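Local coordinates for Lin1909 protein (Listeria innocua, PDB 3FIJ) that is functionally uncharacterised but binds manganese and is probably a gamma-glutamyl-gamma-aminobutyrate hydrolase of the class I glutamine amidotransferase superfamily, at residues A[166-169]-A[170-174]; A[237-240]-A[241-244]; A[74-78]-A[79-83]; A[55-58]-A[59-62]. All coordinates share one frame; numbering follows the deposited sequence.

How the interactions relate
All four contacts are local, and they follow one another along the chain without nesting or crossing. Interaction 4 ends helix 55-60 on the way to strand 64-67. Beyond that strand, interaction 3 closes a 3-10 turn in the loop leading to helix 91-106. Interaction 1 turns the chain from strand 154-158 into strand 172-174, the outermost strand on one edge of the mixed sheet within this chain. Interaction 2 finishes helix 227-241 and, with it, the modelled chain. The helix connects the last two: His-168 of interaction 1 packs on it, and interaction 2 is its end. Interactions 2 and 4 lie on the same side of the chain's centre, their own centres about 16 Å apart.

Interaction 1 of 4, residues A[166-169]-A[170-174]; sequences KHHP and NKKLV
The side chain of Lys-172 leaves the backbone with CG anti to N (chi1 162°), then bends at chi2 and again at chi4, which curls its amine back over the imidazole of His-168. NZ sits 2.9 Å above the plane of that ring, offset toward the rim, and its nearest ring atom is His-168 CE1 at 3.0 Å. The ring itself is turned so that ND1 gives a weak bond of 3.0 Å to the backbone O of His-167. Histidine suits this buried place because its ring packs against Ile-158 and Leu-232 while ND1 can still make a weak bond to a backbone carbonyl.

The backbone between them is a type II beta turn from Pro-169 to Lys-172, with Lys-171 at its third position in a left-handed conformation (phi 71°). Around the turn, Asn-170 OD1 accepts from Ile-158 N and Lys-171 forms a salt bridge with Asp-157, which ties the turn to the preceding strand 154-158. Lys-172 N pairs only weakly, and somewhat doubtfully, with Pro-169 O. Glu-228 and Asp-226 form long, weak ion pairs with Lys-172 NZ, so the ammonium probably keeps its charge, and its closeness should favour a neutral imidazole on His-168.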
loop_
_atom_site.group_PDB
_atom_site.type_symbol
_atom_site.label_atom_id
_atom_site.label_comp_id
_atom_site.label_asym_id
_atom_site.label_seq_id
_atom_site.Cartn_x
_atom_site.Cartn_y
_atom_site.Cartn_z
ATOM N N LYS A 166 23.464 -32.270 -23.691
ATOM C CA LYS A 166 22.575 -33.368 -24.070
ATOM C C LYS A 166 21.138 -32.866 -24.055
ATOM O O LYS A 166 20.231 -33.520 -24.575
ATOM C CB LYS A 166 22.673 -34.526 -23.076
ATOM C CG LYS A 166 24.017 -35.214 -23.005
ATOM C CD LYS A 166 23.971 -36.371 -22.015
ATOM C CE LYS A 166 25.337 -37.027 -21.854
ATOM N NZ LYS A 166 25.315 -38.122 -20.838
ATOM N N HIS A 167 20.931 -31.700 -23.453
ATOM C CA HIS A 167 19.590 -31.156 -23.349
ATOM C C HIS A 167 19.422 -29.741 -23.896
ATOM O O HIS A 167 18.321 -29.342 -24.260
ATOM C CB HIS A 167 19.144 -31.223 -21.888
ATOM C CG HIS A 167 19.320 -32.577 -21.267
ATOM N ND1 HIS A 167 20.422 -32.913 -20.505
ATOM C CD2 HIS A 167 18.544 -33.683 -21.305
ATOM C CE1 HIS A 167 20.314 -34.163 -20.103
ATOM N NE2 HIS A 167 19.182 -34.658 -20.573
ATOM N N HIS A 168 20.510 -28.983 -23.963
ATOM C CA HIS A 168 20.446 -27.619 -24.473
ATOM C C HIS A 168 21.419 -27.364 -25.630
ATOM O O HIS A 168 22.568 -27.805 -25.600
ATOM C CB HIS A 168 20.740 -26.599 -23.356
ATOM C CG HIS A 168 19.664 -26.480 -22.318
ATOM N ND1 HIS A 168 18.356 -26.849 -22.548
ATOM C CD2 HIS A 168 19.696 -25.981 -21.060
ATOM C CE1 HIS A 168 17.630 -26.584 -21.474
ATOM N NE2 HIS A 168 18.419 -26.056 -20.556
ATOM N N PRO A 169 20.962 -26.653 -26.673
ATOM C CA PRO A 169 21.826 -26.350 -27.813
ATOM C C PRO A 169 22.671 -25.140 -27.449
ATOM O O PRO A 169 22.322 -24.395 -26.535
ATOM C CB PRO A 169 20.833 -26.036 -28.922
ATOM C CG PRO A 169 19.722 -25.386 -28.181
ATOM C CD PRO A 169 19.565 -26.281 -26.968
ATOM N N ASN A 170 23.779 -24.944 -28.153
ATOM C CA ASN A 170 24.640 -23.810 -27.869
ATOM C C ASN A 170 23.886 -22.518 -28.195
ATOM O O ASN A 170 23.021 -22.503 -29.064
ATOM C CB ASN A 170 25.914 -23.910 -28.704
ATOM C CG ASN A 170 26.957 -22.892 -28.291
ATOM O OD1 ASN A 170 27.212 -22.698 -27.097
ATOM N ND2 ASN A 170 27.580 -22.245 -29.275
ATOM N N LYS A 171 24.201 -21.445 -27.472
ATOM C CA LYS A 171 23.564 -20.147 -27.681
ATOM C C LYS A 171 22.102 -20.066 -27.219
ATOM O O LYS A 171 21.389 -19.128 -27.561
ATOM C CB LYS A 171 23.669 -19.756 -29.156
ATOM C CG LYS A 171 25.102 -19.591 -29.648
ATOM C CD LYS A 171 25.749 -18.356 -29.046
ATOM C CE LYS A 171 27.206 -18.222 -29.466
ATOM N NZ LYS A 171 27.854 -17.073 -28.762
ATOM N N LYS A 172 21.666 -21.052 -26.446
ATOM C CA LYS A 172 20.302 -21.086 -25.908
ATOM C C LYS A 172 20.075 -19.913 -24.945
ATOM O O LYS A 172 20.960 -19.586 -24.147
ATOM C CB LYS A 172 20.096 -22.401 -25.149
ATOM C CG LYS A 172 18.920 -22.431 -24.186
ATOM C CD LYS A 172 17.620 -22.706 -24.895
ATOM C CE LYS A 172 16.535 -23.049 -23.888
ATOM N NZ LYS A 172 17.056 -24.037 -22.906
ATOM N N LEU A 173 18.911 -19.273 -25.016
ATOM C CA LEU A 173 18.633 -18.171 -24.099
ATOM C C LEU A 173 18.009 -18.715 -22.826
ATOM O O LEU A 173 17.054 -19.481 -22.860
ATOM C CB LEU A 173 17.728 -17.118 -24.736
ATOM C CG LEU A 173 18.483 -15.912 -25.330
ATOM C CD1 LEU A 173 19.445 -16.385 -26.419
ATOM C CD2 LEU A 173 17.498 -14.910 -25.903
ATOM N N VAL A 174 18.571 -18.302 -21.700
ATOM C CA VAL A 174 18.140 -18.763 -20.388
ATOM C C VAL A 174 17.802 -17.575 -19.464
ATOM O O VAL A 174 18.319 -16.476 -19.655
ATOM C CB VAL A 174 19.273 -19.637 -19.809
ATOM C CG1 VAL A 174 19.754 -19.093 -18.489
ATOM C CG2 VAL A 174 18.818 -21.075 -19.727
#

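Interaction 2 of 4, residues A[237-240]-A[241-244]; sequences VDES and KKTM
This is a local helix-end contact: helix 227-241 gives out here, on the last modelled residues of the chain, and the backbone bonding changes as it does so. Lys-242 N still makes the i to i-4 bond, 3.1 Å to Asp-238 O, whereas Lys-241 N is divided between two weak bonds, to Val-237 O and Asp-238 O. Lys-242 N also reaches Glu-239 O weakly, a sign of tightening toward three-residue turns.

On the outer side, Glu-239 bends at chi2 (63°) and brings its carboxylate across the straight, extended chain of Lys-242. OE2 of Glu-239 meets the methylene CD of Lys-242 at 3.5 Å, and the salt bridge from OE2 to Lys-242 NZ is long, 3.7 Å. The long lysine chain thus lends both its hydrocarbon and its charge.

Ser-240 faces the interior, against Pro-5 and Pro-110. With chi1 at 71° its hydroxyl turns back along the helix and donates to Val-237 O, 3.0 Å away, reaching it well to the side of the C=O direction. A buried serine can stay here because the helix itself satisfies its OG. At its length the ion pair is probably weak, and the lysines may also be favoured by the partial negative charge at the helix's carboxyl end.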
loop_
_atom_site.group_PDB
_atom_site.type_symbol
_atom_site.label_atom_id
_atom_site.label_comp_id
_atom_site.label_asym_id
_atom_site.label_seq_id
_atom_site.Cartn_x
_atom_site.Cartn_y
_atom_site.Cartn_z
ATOM N N VAL A 237 15.197 -37.081 -12.564
ATOM C CA VAL A 237 14.331 -38.196 -12.205
ATOM C C VAL A 237 14.792 -39.500 -12.854
ATOM O O VAL A 237 14.774 -40.551 -12.213
ATOM C CB VAL A 237 12.857 -37.908 -12.587
ATOM C CG1 VAL A 237 12.018 -39.184 -12.477
ATOM C CG2 VAL A 237 12.293 -36.825 -11.665
ATOM N N ASP A 238 15.200 -39.436 -14.121
ATOM C CA ASP A 238 15.682 -40.634 -14.813
ATOM C C ASP A 238 16.885 -41.192 -14.075
ATOM O O ASP A 238 16.983 -42.393 -13.821
ATOM C CB ASP A 238 16.106 -40.314 -16.252
ATOM C CG ASP A 238 14.930 -40.065 -17.165
ATOM O OD1 ASP A 238 13.806 -40.473 -16.799
ATOM O OD2 ASP A 238 15.128 -39.475 -18.250
ATOM N N GLU A 239 17.799 -40.296 -13.729
ATOM C CA GLU A 239 19.014 -40.670 -13.034
ATOM C C GLU A 239 18.720 -41.191 -11.627
ATOM O O GLU A 239 19.281 -42.203 -11.206
ATOM C CB GLU A 239 19.956 -39.471 -12.982
ATOM C CG GLU A 239 21.427 -39.806 -13.167
ATOM C CD GLU A 239 21.745 -40.410 -14.527
ATOM O OE1 GLU A 239 21.203 -39.940 -15.550
ATOM O OE2 GLU A 239 22.563 -41.351 -14.573
ATOM N N SER A 240 17.834 -40.527 -10.896
ATOM C CA SER A 240 17.535 -41.006 -9.556
ATOM C C SER A 240 16.847 -42.360 -9.656
ATOM O O SER A 240 16.815 -43.120 -8.687
ATOM C CB SER A 240 16.663 -40.004 -8.783
ATOM O OG SER A 240 15.348 -39.958 -9.288
ATOM N N LYS A 241 16.313 -42.675 -10.833
ATOM C CA LYS A 241 15.645 -43.956 -11.024
ATOM C C LYS A 241 16.665 -45.060 -11.243
ATOM O O LYS A 241 16.486 -46.188 -10.785
ATOM C CB LYS A 241 14.670 -43.909 -12.201
ATOM C CG LYS A 241 13.810 -45.163 -12.299
ATOM C CD LYS A 241 12.564 -44.942 -13.145
ATOM C CE LYS A 241 11.562 -46.074 -12.938
ATOM N NZ LYS A 241 10.261 -45.827 -13.634
ATOM N N LYS A 242 17.743 -44.723 -11.939
ATOM C CA LYS A 242 18.803 -45.679 -12.204
ATOM C C LYS A 242 19.436 -46.164 -10.907
ATOM O O LYS A 242 20.213 -47.118 -10.913
ATOM C CB LYS A 242 19.866 -45.053 -13.095
ATOM C CG LYS A 242 19.350 -44.689 -14.460
ATOM C CD LYS A 242 20.457 -44.101 -15.289
ATOM C CE LYS A 242 19.979 -43.750 -16.672
ATOM N NZ LYS A 242 21.103 -43.199 -17.468
ATOM N N THR A 243 19.110 -45.503 -9.799
ATOM C CA THR A 243 19.634 -45.901 -8.499
ATOM C C THR A 243 18.499 -46.486 -7.681
ATOM O O THR A 243 18.041 -45.891 -6.707
ATOM C CB THR A 243 20.198 -44.723 -7.693
ATOM O OG1 THR A 243 21.084 -43.944 -8.506
ATOM C CG2 THR A 243 20.955 -45.249 -6.484
HETATM N N MSE A 244 18.034 -47.651 -8.091
HETATM C CA MSE A 244 16.957 -48.332 -7.396
HETATM C C MSE A 244 17.035 -49.773 -7.883
HETATM O O MSE A 244 16.355 -50.095 -8.881
HETATM C CB MSE A 244 15.587 -47.702 -7.734
HETATM C CG MSE A 244 15.277 -46.370 -7.015
HETATM SE SE MSE A 244 13.517 -45.579 -7.447
HETATM C CE MSE A 244 14.125 -44.187 -8.594
#

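Interaction 3 of 4, residues A[74-78]-A[79-83]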
loop_
_atom_site.group_PDB
_atom_site.type_symbol
_atom_site.label_atom_id
_atom_site.label_comp_id
_atom_site.label_asym_id
_atom_site.label_seq_id
_atom_site.Cartn_x
_atom_site.Cartn_y
_atom_site.Cartn_z
ATOM N N THR A 74 25.426 -17.566 3.420
ATOM C CA THR A 74 26.141 -16.794 4.426
ATOM C C THR A 74 27.603 -16.762 4.017
ATOM O O THR A 74 28.209 -17.800 3.743
ATOM C CB THR A 74 25.987 -17.389 5.849
ATOM O OG1 THR A 74 26.998 -18.374 6.074
ATOM C CG2 THR A 74 24.619 -18.021 6.011
ATOM N N PRO A 75 28.179 -15.553 3.952
ATOM C CA PRO A 75 29.576 -15.354 3.560
ATOM C C PRO A 75 30.595 -16.097 4.418
ATOM O O PRO A 75 31.601 -16.597 3.914
ATOM C CB PRO A 75 29.732 -13.827 3.601
ATOM C CG PRO A 75 28.727 -13.391 4.630
ATOM C CD PRO A 75 27.545 -14.283 4.357
ATOM N N GLN A 76 30.315 -16.174 5.711
ATOM C CA GLN A 76 31.184 -16.857 6.663
ATOM C C GLN A 76 31.513 -18.265 6.165
ATOM O O GLN A 76 32.609 -18.777 6.409
ATOM C CB GLN A 76 30.469 -16.934 8.006
ATOM C CG GLN A 76 29.630 -15.691 8.305
ATOM C CD GLN A 76 30.490 -14.524 8.698
ATOM O OE1 GLN A 76 31.701 -14.556 8.502
ATOM N NE2 GLN A 76 29.880 -13.486 9.257
ATOM N N LEU A 77 30.559 -18.885 5.467
ATOM C CA LEU A 77 30.747 -20.229 4.932
ATOM C C LEU A 77 31.894 -20.334 3.934
ATOM O O LEU A 77 32.434 -21.421 3.722
ATOM C CB LEU A 77 29.452 -20.744 4.299
ATOM C CG LEU A 77 28.587 -21.625 5.208
ATOM C CD1 LEU A 77 28.235 -20.873 6.461
ATOM C CD2 LEU A 77 27.334 -22.059 4.474
ATOM N N TYR A 78 32.265 -19.226 3.299
ATOM C CA TYR A 78 33.404 -19.283 2.391
ATOM C C TYR A 78 34.520 -18.318 2.814
ATOM O O TYR A 78 35.259 -17.764 1.997
ATOM C CB TYR A 78 32.980 -19.113 0.911
ATOM C CG TYR A 78 32.076 -17.952 0.558
ATOM C CD1 TYR A 78 32.600 -16.776 0.040
ATOM C CD2 TYR A 78 30.693 -18.040 0.719
ATOM C CE1 TYR A 78 31.779 -15.712 -0.312
ATOM C CE2 TYR A 78 29.856 -16.975 0.371
ATOM C CZ TYR A 78 30.412 -15.813 -0.146
ATOM O OH TYR A 78 29.619 -14.733 -0.491
ATOM N N LEU A 79 34.628 -18.148 4.129
ATOM C CA LEU A 79 35.667 -17.334 4.756
ATOM C C LEU A 79 35.717 -15.854 4.405
ATOM O O LEU A 79 36.791 -15.294 4.204
ATOM C CB LEU A 79 37.033 -17.970 4.469
ATOM C CG LEU A 79 37.062 -19.475 4.745
ATOM C CD1 LEU A 79 38.411 -20.045 4.330
ATOM C CD2 LEU A 79 36.787 -19.732 6.218
ATOM N N GLU A 80 34.557 -15.217 4.345
ATOM C CA GLU A 80 34.486 -13.796 4.027
ATOM C C GLU A 80 33.483 -13.149 4.962
ATOM O O GLU A 80 32.492 -13.777 5.343
ATOM C CB GLU A 80 34.031 -13.578 2.567
ATOM C CG GLU A 80 35.079 -13.863 1.504
ATOM C CD GLU A 80 34.622 -13.542 0.064
ATOM O OE1 GLU A 80 33.925 -12.528 -0.150
ATOM O OE2 GLU A 80 34.985 -14.298 -0.863
ATOM N N GLU A 81 33.742 -11.909 5.361
ATOM C CA GLU A 81 32.781 -11.212 6.205
ATOM C C GLU A 81 31.812 -10.539 5.217
ATOM O O GLU A 81 32.140 -10.366 4.046
ATOM C CB GLU A 81 33.485 -10.193 7.112
ATOM C CG GLU A 81 34.115 -10.821 8.377
ATOM C CD GLU A 81 33.084 -11.331 9.401
ATOM O OE1 GLU A 81 33.086 -12.538 9.719
ATOM O OE2 GLU A 81 32.272 -10.528 9.904
ATOM N N PRO A 82 30.603 -10.173 5.669
ATOM C CA PRO A 82 29.615 -9.534 4.791
ATOM C C PRO A 82 29.892 -8.133 4.248
ATOM O O PRO A 82 30.069 -7.178 5.011
ATOM C CB PRO A 82 28.341 -9.572 5.627
ATOM C CG PRO A 82 28.866 -9.453 7.036
ATOM C CD PRO A 82 30.033 -10.417 7.009
ATOM N N SER A 83 29.913 -8.033 2.918
ATOM C CA SER A 83 30.114 -6.770 2.200
ATOM C C SER A 83 28.849 -5.931 2.325
ATOM O O SER A 83 27.768 -6.464 2.576
ATOM C CB SER A 83 30.333 -7.019 0.703
ATOM O OG SER A 83 31.508 -7.748 0.469
#
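Backbone hydrogen bonds give this turn its form. Glu-80 N donates to Pro-75 O at 3.3 Å, and Leu-79 N to Gln-76 O at 3.1 Å. The same Pro-75 O takes a second bond, 2.8 Å from Tyr-78 N, and the two donors approach it from opposite faces of its carbonyl plane. Leu-79, with phi 61°, supplies the left-handed residue that ends the helical turn.

Apolar packing comes next. Pro-75 CG rests on Pro-82 CB at 4.0 Å; a proline fits the start of the 3-10 segment, where no N-H is needed for the turn.

Of the polar side chains, Glu-80 meets the ring of Tyr-78. Its OE2 lies in the plane at the ring's edge, 3.5 Å from Tyr-78 CE1, with the carboxylate turned 81° from the ring. That carboxylate is also bound to Lys-183 through OE2 and to Gln-131 through OE1, which fixes it. Glu-81, apart from the ring, reaches another subunit, its OE2 accepting from Thr-155 N of that chain.

The paired bonds, six-to-one from Glu-80 to Pro-75 and five-to-two from Leu-79 to Gln-76, around a left-handed residue make up a Schellman motif, here ending the short 3-10 segment 75-77.

Interaction 4 of 4, residues A[55-58]-A[59-62]; sequences AVQA and ISLV
Ser-60 turns its hydroxyl back on the helix that carries it. Its OG stands between the backbone N and the carbonyl carbon (chi1 70°), and from there it donates to Gln-57 O at 2.5 Å, a length short enough to be somewhat doubtful. The donor is tilted from the carbonyl plane, coming in from the flank. Serine suits this exposed last turn because it can add a side-chain bond to a carbonyl near the helix end.

Ile-59 is oriented quite differently. Its CG1 lies beside the backbone N and the chain bends at chi2, so that CD1 folds back over the preceding turn, 3.0 Å from Ala-55 O and 4.1 Å from Ala-58 CB. Ile-59 and Ala-58 share an apolar face that packs on helix 91-106; a small alanine is suited to a close helix-helix face, and isoleucine adds apolar surface beside it, both touching Leu-100. Ala-58 also meets Phe-43 of another subunit. Leu-61 and Val-62, past the helix, turn instead to Ile-45 of strand 43-47.

Below the side chains the bonding relaxes stepwise. Ile-59 N to Ala-55 O is a nearly straight 3.0 Å bond (168°), and Ser-60 N to Val-56 O is also 3.0 Å. Leu-61 N then makes only a weak and less certain bond to Ala-58 O, and Val-62 N pairs with Ile-59 O at 3.2 Å, both of them three-residue turns.

The segment completes a beta-alpha-beta crossover from strand 43-47 to strand 64-67. Lys-109 NZ gathers the carbonyls of Ile-59 and Val-62, so its positive charge probably offsets the negative end of the helix.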
loop_
_atom_site.group_PDB
_atom_site.type_symbol
_atom_site.label_atom_id
_atom_site.label_comp_id
_atom_site.label_asym_id
_atom_site.label_seq_id
_atom_site.Cartn_x
_atom_site.Cartn_y
_atom_site.Cartn_z
ATOM N N ALA A 55 20.528 -34.786 8.298
ATOM C CA ALA A 55 20.722 -34.846 6.853
ATOM C C ALA A 55 20.779 -36.259 6.276
ATOM O O ALA A 55 20.158 -36.533 5.244
ATOM C CB ALA A 55 21.979 -34.080 6.464
ATOM N N VAL A 56 21.511 -37.170 6.913
ATOM C CA VAL A 56 21.571 -38.502 6.339
ATOM C C VAL A 56 20.202 -39.186 6.401
ATOM O O VAL A 56 19.859 -39.958 5.512
ATOM C CB VAL A 56 22.708 -39.393 6.979
ATOM C CG1 VAL A 56 23.716 -38.521 7.719
ATOM C CG2 VAL A 56 22.127 -40.489 7.849
ATOM N N GLN A 57 19.402 -38.891 7.424
ATOM C CA GLN A 57 18.076 -39.497 7.505
ATOM C C GLN A 57 17.194 -38.904 6.406
ATOM O O GLN A 57 16.310 -39.569 5.866
ATOM C CB GLN A 57 17.420 -39.240 8.869
ATOM C CG GLN A 57 16.043 -39.889 8.981
ATOM C CD GLN A 57 15.333 -39.610 10.299
ATOM O OE1 GLN A 57 14.270 -40.168 10.567
ATOM N NE2 GLN A 57 15.909 -38.742 11.116
ATOM N N ALA A 58 17.439 -37.643 6.081
ATOM C CA ALA A 58 16.670 -36.976 5.048
ATOM C C ALA A 58 16.927 -37.632 3.687
ATOM O O ALA A 58 15.983 -37.982 2.982
ATOM C CB ALA A 58 17.029 -35.495 5.005
ATOM N N ILE A 59 18.201 -37.797 3.326
ATOM C CA ILE A 59 18.560 -38.414 2.049
ATOM C C ILE A 59 18.160 -39.885 1.995
ATOM O O ILE A 59 17.889 -40.423 0.927
ATOM C CB ILE A 59 20.089 -38.273 1.764
ATOM C CG1 ILE A 59 20.399 -36.851 1.298
ATOM C CG2 ILE A 59 20.535 -39.236 0.679
ATOM C CD1 ILE A 59 20.193 -35.815 2.356
ATOM N N SER A 60 18.099 -40.541 3.144
ATOM C CA SER A 60 17.723 -41.944 3.146
ATOM C C SER A 60 16.343 -42.181 2.540
ATOM O O SER A 60 16.130 -43.199 1.885
ATOM C CB SER A 60 17.776 -42.535 4.567
ATOM O OG SER A 60 16.749 -42.024 5.399
ATOM N N LEU A 61 15.395 -41.265 2.723
ATOM C CA LEU A 61 14.087 -41.533 2.141
ATOM C C LEU A 61 13.802 -40.956 0.762
ATOM O O LEU A 61 12.685 -41.060 0.270
ATOM C CB LEU A 61 12.947 -41.179 3.115
ATOM C CG LEU A 61 12.784 -39.838 3.822
ATOM C CD1 LEU A 61 13.516 -39.848 5.138
ATOM C CD2 LEU A 61 13.260 -38.739 2.906
ATOM N N VAL A 62 14.807 -40.371 0.121
ATOM C CA VAL A 62 14.609 -39.839 -1.226
ATOM C C VAL A 62 15.570 -40.543 -2.178
ATOM O O VAL A 62 16.564 -41.130 -1.745
ATOM C CB VAL A 62 14.872 -38.304 -1.307
ATOM C CG1 VAL A 62 14.210 -37.597 -0.133
ATOM C CG2 VAL A 62 16.370 -38.020 -1.350
#